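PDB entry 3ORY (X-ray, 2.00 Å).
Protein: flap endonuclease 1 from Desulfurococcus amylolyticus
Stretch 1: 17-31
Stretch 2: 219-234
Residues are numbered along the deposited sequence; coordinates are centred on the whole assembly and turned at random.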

# COMPACT_ATOMS: atom_id res chain seq x y z
N ASP A 17 -4.93 3.71 14.22
CA ASP A 17 -5.44 4.37 15.42
C ASP A 17 -4.63 4.17 16.71
O ASP A 17 -5.06 4.61 17.77
CB ASP A 17 -6.95 4.14 15.63
CG ASP A 17 -7.36 2.70 15.40
OD1 ASP A 17 -6.68 1.80 15.94
OD2 ASP A 17 -8.37 2.50 14.69
N ILE A 18 -3.47 3.51 16.61
CA ILE A 18 -2.53 3.54 17.74
C ILE A 18 -1.32 4.43 17.51
O ILE A 18 -0.52 4.62 18.43
CB ILE A 18 -2.09 2.13 18.25
CG1 ILE A 18 -1.25 1.39 17.19
CG2 ILE A 18 -3.29 1.31 18.71
CD1 ILE A 18 -0.42 0.23 17.78
N ILE A 19 -1.17 5.00 16.31
CA ILE A 19 -0.06 5.92 16.06
C ILE A 19 -0.27 7.26 16.80
O ILE A 19 -1.21 7.97 16.50
CB ILE A 19 0.16 6.21 14.56
CG1 ILE A 19 0.28 4.91 13.73
CG2 ILE A 19 1.37 7.13 14.37
CD1 ILE A 19 1.46 4.00 14.12
N PRO A 20 0.62 7.59 17.76
CA PRO A 20 0.46 8.88 18.44
C PRO A 20 0.86 10.06 17.55
O PRO A 20 1.67 9.90 16.63
CB PRO A 20 1.38 8.78 19.66
CG PRO A 20 2.27 7.59 19.43
CD PRO A 20 1.84 6.88 18.17
N GLY A 21 0.27 11.22 17.83
CA GLY A 21 0.53 12.46 17.10
C GLY A 21 2.00 12.82 16.98
O GLY A 21 2.45 13.27 15.92
N GLU A 22 2.76 12.62 18.05
CA GLU A 22 4.18 12.95 18.07
C GLU A 22 5.03 12.09 17.13
O GLU A 22 6.17 12.45 16.81
CB GLU A 22 4.75 12.85 19.49
CG GLU A 22 4.09 13.75 20.52
CD GLU A 22 3.01 13.05 21.34
OE1 GLU A 22 2.22 12.25 20.76
OE2 GLU A 22 2.95 13.31 22.56
N ALA A 23 4.47 10.97 16.69
CA ALA A 23 5.20 10.01 15.84
C ALA A 23 4.97 10.20 14.34
O ALA A 23 5.71 9.64 13.51
CB ALA A 23 4.85 8.57 16.26
N LYS A 24 3.96 10.99 13.98
CA LYS A 24 3.67 11.28 12.58
C LYS A 24 3.84 12.75 12.24
O LYS A 24 3.54 13.63 13.05
CB LYS A 24 2.28 10.78 12.17
CG LYS A 24 1.15 11.23 13.06
CD LYS A 24 -0.12 10.43 12.81
CE LYS A 24 -1.11 10.64 13.97
NZ LYS A 24 -2.37 9.88 13.77
N THR A 25 4.36 13.02 11.05
CA THR A 25 4.50 14.38 10.54
C THR A 25 3.68 14.49 9.27
O THR A 25 3.92 13.75 8.31
CB THR A 25 5.97 14.71 10.23
OG1 THR A 25 6.76 14.54 11.41
CG2 THR A 25 6.11 16.15 9.76
N VAL A 26 2.71 15.41 9.27
CA VAL A 26 1.93 15.70 8.07
C VAL A 26 2.84 16.38 7.03
O VAL A 26 3.55 17.34 7.35
CB VAL A 26 0.68 16.55 8.40
CG1 VAL A 26 -0.10 16.90 7.13
CG2 VAL A 26 -0.23 15.82 9.38
N ILE A 27 2.85 15.85 5.82
CA ILE A 27 3.59 16.44 4.71
C ILE A 27 2.57 17.26 3.94
O ILE A 27 1.60 16.70 3.42
CB ILE A 27 4.24 15.36 3.79
CG1 ILE A 27 5.16 14.41 4.59
CG2 ILE A 27 4.99 16.00 2.62
CD1 ILE A 27 6.29 15.10 5.36
N GLU A 28 2.79 18.57 3.86
CA GLU A 28 1.79 19.48 3.28
C GLU A 28 1.43 19.17 1.83
O GLU A 28 0.25 19.19 1.46
CB GLU A 28 2.17 20.95 3.47
CG GLU A 28 2.01 21.45 4.92
CD GLU A 28 0.73 20.96 5.61
OE1 GLU A 28 -0.37 20.99 5.00
OE2 GLU A 28 0.81 20.55 6.79
N ASP A 29 2.45 18.88 1.02
CA ASP A 29 2.25 18.30 -0.32
C ASP A 29 3.48 17.49 -0.75
O ASP A 29 4.53 17.55 -0.12
CB ASP A 29 1.91 19.38 -1.36
CG ASP A 29 2.87 20.56 -1.35
OD1 ASP A 29 3.96 20.47 -0.73
OD2 ASP A 29 2.53 21.60 -1.96
N LEU A 30 3.33 16.76 -1.85
CA LEU A 30 4.39 15.93 -2.40
C LEU A 30 5.75 16.65 -2.56
O LEU A 30 6.79 16.04 -2.33
CB LEU A 30 3.94 15.34 -3.74
CG LEU A 30 3.31 13.94 -3.85
CD1 LEU A 30 2.55 13.51 -2.61
CD2 LEU A 30 2.41 13.87 -5.08
N ARG A 31 5.72 17.93 -2.92
CA ARG A 31 6.93 18.68 -3.26
C ARG A 31 7.93 18.81 -2.10
O ARG A 31 9.14 18.91 -2.33
CB ARG A 31 6.59 20.06 -3.85
CG ARG A 31 7.56 20.58 -4.93
CD ARG A 31 8.85 21.19 -4.33
NE ARG A 31 9.56 22.12 -5.23
CZ ARG A 31 10.33 21.76 -6.26
NH1 ARG A 31 10.50 20.48 -6.58
NH2 ARG A 31 10.91 22.70 -7.00
N VAL A 219 -6.68 14.42 1.69
CA VAL A 219 -5.76 13.38 2.13
C VAL A 219 -4.34 13.85 1.84
O VAL A 219 -4.00 14.13 0.70
CB VAL A 219 -6.02 12.02 1.43
CG1 VAL A 219 -5.09 10.94 2.01
CG2 VAL A 219 -7.47 11.59 1.56
N LYS A 220 -3.53 13.93 2.90
CA LYS A 220 -2.14 14.38 2.79
C LYS A 220 -1.16 13.26 3.12
O LYS A 220 -1.46 12.40 3.95
CB LYS A 220 -1.89 15.57 3.73
CG LYS A 220 -2.63 16.85 3.33
CD LYS A 220 -2.45 17.93 4.39
CE LYS A 220 -3.19 19.21 4.02
NZ LYS A 220 -3.28 20.12 5.20
N PRO A 221 0.02 13.26 2.49
CA PRO A 221 1.00 12.25 2.87
C PRO A 221 1.48 12.48 4.30
O PRO A 221 1.43 13.62 4.79
CB PRO A 221 2.15 12.46 1.88
CG PRO A 221 1.58 13.31 0.79
CD PRO A 221 0.53 14.15 1.43
N GLU A 222 1.92 11.42 4.97
CA GLU A 222 2.43 11.52 6.33
C GLU A 222 3.68 10.66 6.53
O GLU A 222 3.78 9.54 5.99
CB GLU A 222 1.35 11.15 7.36
CG GLU A 222 0.88 9.71 7.31
CD GLU A 222 -0.27 9.41 8.28
OE1 GLU A 222 -0.91 10.36 8.78
OE2 GLU A 222 -0.54 8.22 8.53
N LEU A 223 4.64 11.21 7.27
CA LEU A 223 5.87 10.51 7.60
C LEU A 223 5.79 9.92 9.00
O LEU A 223 5.43 10.61 9.95
CB LEU A 223 7.07 11.47 7.50
CG LEU A 223 8.42 11.02 8.08
CD1 LEU A 223 9.03 9.91 7.24
CD2 LEU A 223 9.39 12.20 8.20
N ILE A 224 6.11 8.64 9.12
CA ILE A 224 6.22 8.01 10.43
C ILE A 224 7.62 7.46 10.60
O ILE A 224 8.09 6.66 9.78
CB ILE A 224 5.18 6.88 10.62
CG1 ILE A 224 3.77 7.45 10.51
CG2 ILE A 224 5.39 6.16 11.97
CD1 ILE A 224 2.74 6.44 10.06
N GLU A 225 8.30 7.87 11.66
CA GLU A 225 9.64 7.40 11.93
C GLU A 225 9.59 6.30 12.99
O GLU A 225 8.93 6.46 14.01
CB GLU A 225 10.55 8.56 12.36
CG GLU A 225 10.72 9.62 11.27
CD GLU A 225 11.37 10.90 11.78
OE1 GLU A 225 10.70 11.67 12.51
OE2 GLU A 225 12.54 11.14 11.43
N LEU A 226 10.28 5.19 12.72
CA LEU A 226 10.21 4.00 13.57
C LEU A 226 10.67 4.23 15.01
O LEU A 226 9.89 4.04 15.94
CB LEU A 226 11.03 2.85 12.97
CG LEU A 226 11.11 1.54 13.75
CD1 LEU A 226 9.71 0.94 14.06
CD2 LEU A 226 11.98 0.53 13.00
N ASP A 227 11.93 4.62 15.18
CA ASP A 227 12.48 4.69 16.54
C ASP A 227 11.68 5.72 17.38
O ASP A 227 11.41 5.49 18.55
CB ASP A 227 14.01 4.92 16.54
CG ASP A 227 14.83 3.61 16.26
OD1 ASP A 227 14.28 2.48 16.26
OD2 ASP A 227 16.06 3.71 16.02
N LYS A 228 11.23 6.79 16.73
CA LYS A 228 10.32 7.78 17.34
C LYS A 228 8.96 7.19 17.76
O LYS A 228 8.45 7.47 18.86
CB LYS A 228 10.09 8.90 16.33
CG LYS A 228 9.90 10.27 16.91
CD LYS A 228 10.05 11.29 15.80
CE LYS A 228 9.96 12.72 16.30
NZ LYS A 228 9.92 13.65 15.14
N LEU A 229 8.36 6.40 16.86
CA LEU A 229 7.14 5.66 17.17
C LEU A 229 7.30 4.75 18.39
O LEU A 229 6.44 4.71 19.27
CB LEU A 229 6.72 4.82 15.95
CG LEU A 229 5.56 3.82 16.11
CD1 LEU A 229 4.25 4.54 16.51
CD2 LEU A 229 5.36 3.03 14.82
N LEU A 230 8.41 4.02 18.42
CA LEU A 230 8.65 3.06 19.50
C LEU A 230 8.79 3.78 20.85
O LEU A 230 8.22 3.33 21.85
CB LEU A 230 9.89 2.21 19.18
CG LEU A 230 9.83 1.29 17.95
CD1 LEU A 230 11.19 0.61 17.73
CD2 LEU A 230 8.71 0.24 18.06
N VAL A 231 9.53 4.88 20.86
CA VAL A 231 9.73 5.69 22.08
C VAL A 231 8.39 6.26 22.58
O VAL A 231 8.06 6.11 23.75
CB VAL A 231 10.74 6.85 21.87
CG1 VAL A 231 10.79 7.77 23.10
CG2 VAL A 231 12.16 6.31 21.57
N GLN A 232 7.64 6.92 21.68
CA GLN A 232 6.35 7.53 22.05
C GLN A 232 5.36 6.50 22.59
O GLN A 232 4.65 6.76 23.55
CB GLN A 232 5.72 8.27 20.86
CG GLN A 232 6.35 9.61 20.54
CD GLN A 232 6.38 10.54 21.74
OE1 GLN A 232 5.35 10.78 22.39
NE2 GLN A 232 7.57 11.06 22.06
N LEU A 233 5.34 5.33 21.96
CA LEU A 233 4.47 4.24 22.42
C LEU A 233 5.01 3.55 23.67
O LEU A 233 4.28 2.82 24.34
CB LEU A 233 4.22 3.22 21.30
CG LEU A 233 3.22 3.60 20.20
CD1 LEU A 233 3.07 2.46 19.21
CD2 LEU A 233 1.87 3.95 20.78
N GLY A 234 6.28 3.77 23.97
CA GLY A 234 6.94 3.12 25.11
C GLY A 234 7.10 1.62 24.93
O GLY A 234 6.97 0.86 25.90

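Where the short antiparallel ladder between these stretches gives way to a helix, one backbone amide is left without a partner: Glu225 N is buried by the contact, yet nothing in the model accepts its hydrogen, and the nearest carbonyl of the other stretch, Ala23 O, lies 3.6 Å from Glu225 N without bonding to it. Ala23 O instead receives a CA-H...O contact from Ile224 CA at 3.5 Å. The site illustrates a general principle: a short β pairing is often one part of a larger contact, here continued by side chains beyond both of its ends.

The pairing itself is regular. Strands 24-26 and 222-225 run at 159° to each other, and Thr25 and Leu223 form the hydrogen-bonded pair, with Thr25 N to Leu223 O at 2.9 Å and Leu223 N to Thr25 O at 2.8 Å, both nearly straight. Beyond the strand, Ile27 N reaches Pro221 O at 2.8 Å. Proline has no amide hydrogen to give, but its carbonyl is free to accept, so Pro221 suits a place where only that half of a backbone exchange is made.

Lys24, Val26, Glu222 and Ile224 share one face of the sheet, Thr25 and Leu223 the other. On the first, Lys24 CB packs 4.0 Å from Ile224 CG1, while the end of the lysine leads away from the partner stretch.

Past the strands, Ile27 points toward its partner, placing CB 4.1 Å from Pro221 CB and CD1 4.3 Å from Leu223 CB. Leu30 adds its CD1 at 3.5 Å from Pro221 CG, so the proline ring is well covered by aliphatic neighbours. A salt bridge joins this end at the surface: Glu28 starts away from the other stretch, but its m, m rotamer bends the carboxylate back until OE1 lies 3.0 Å from Lys220 NZ, at the tip of a lysine extended beyond chi1.

At the opposite end of the ladder the partner is the helix. A 3-10 turn, held by Ala23 N to Pro20 O at 3.0 Å, sets Ala23 beside it, where the small methyl allows CB to come within 3.8 Å of Leu229 CA. Leu229 CD1 also meets Ile19 CD1 and Pro20 CD, each at 3.7 Å, and Pro20 CG sits 3.9 Å from Leu233 CD2. These apolar groups suit a packed seam, whereas Glu22 and Gln232 occupy its exposed margin. Together the two stretches bury 1025 Å², counting both sides.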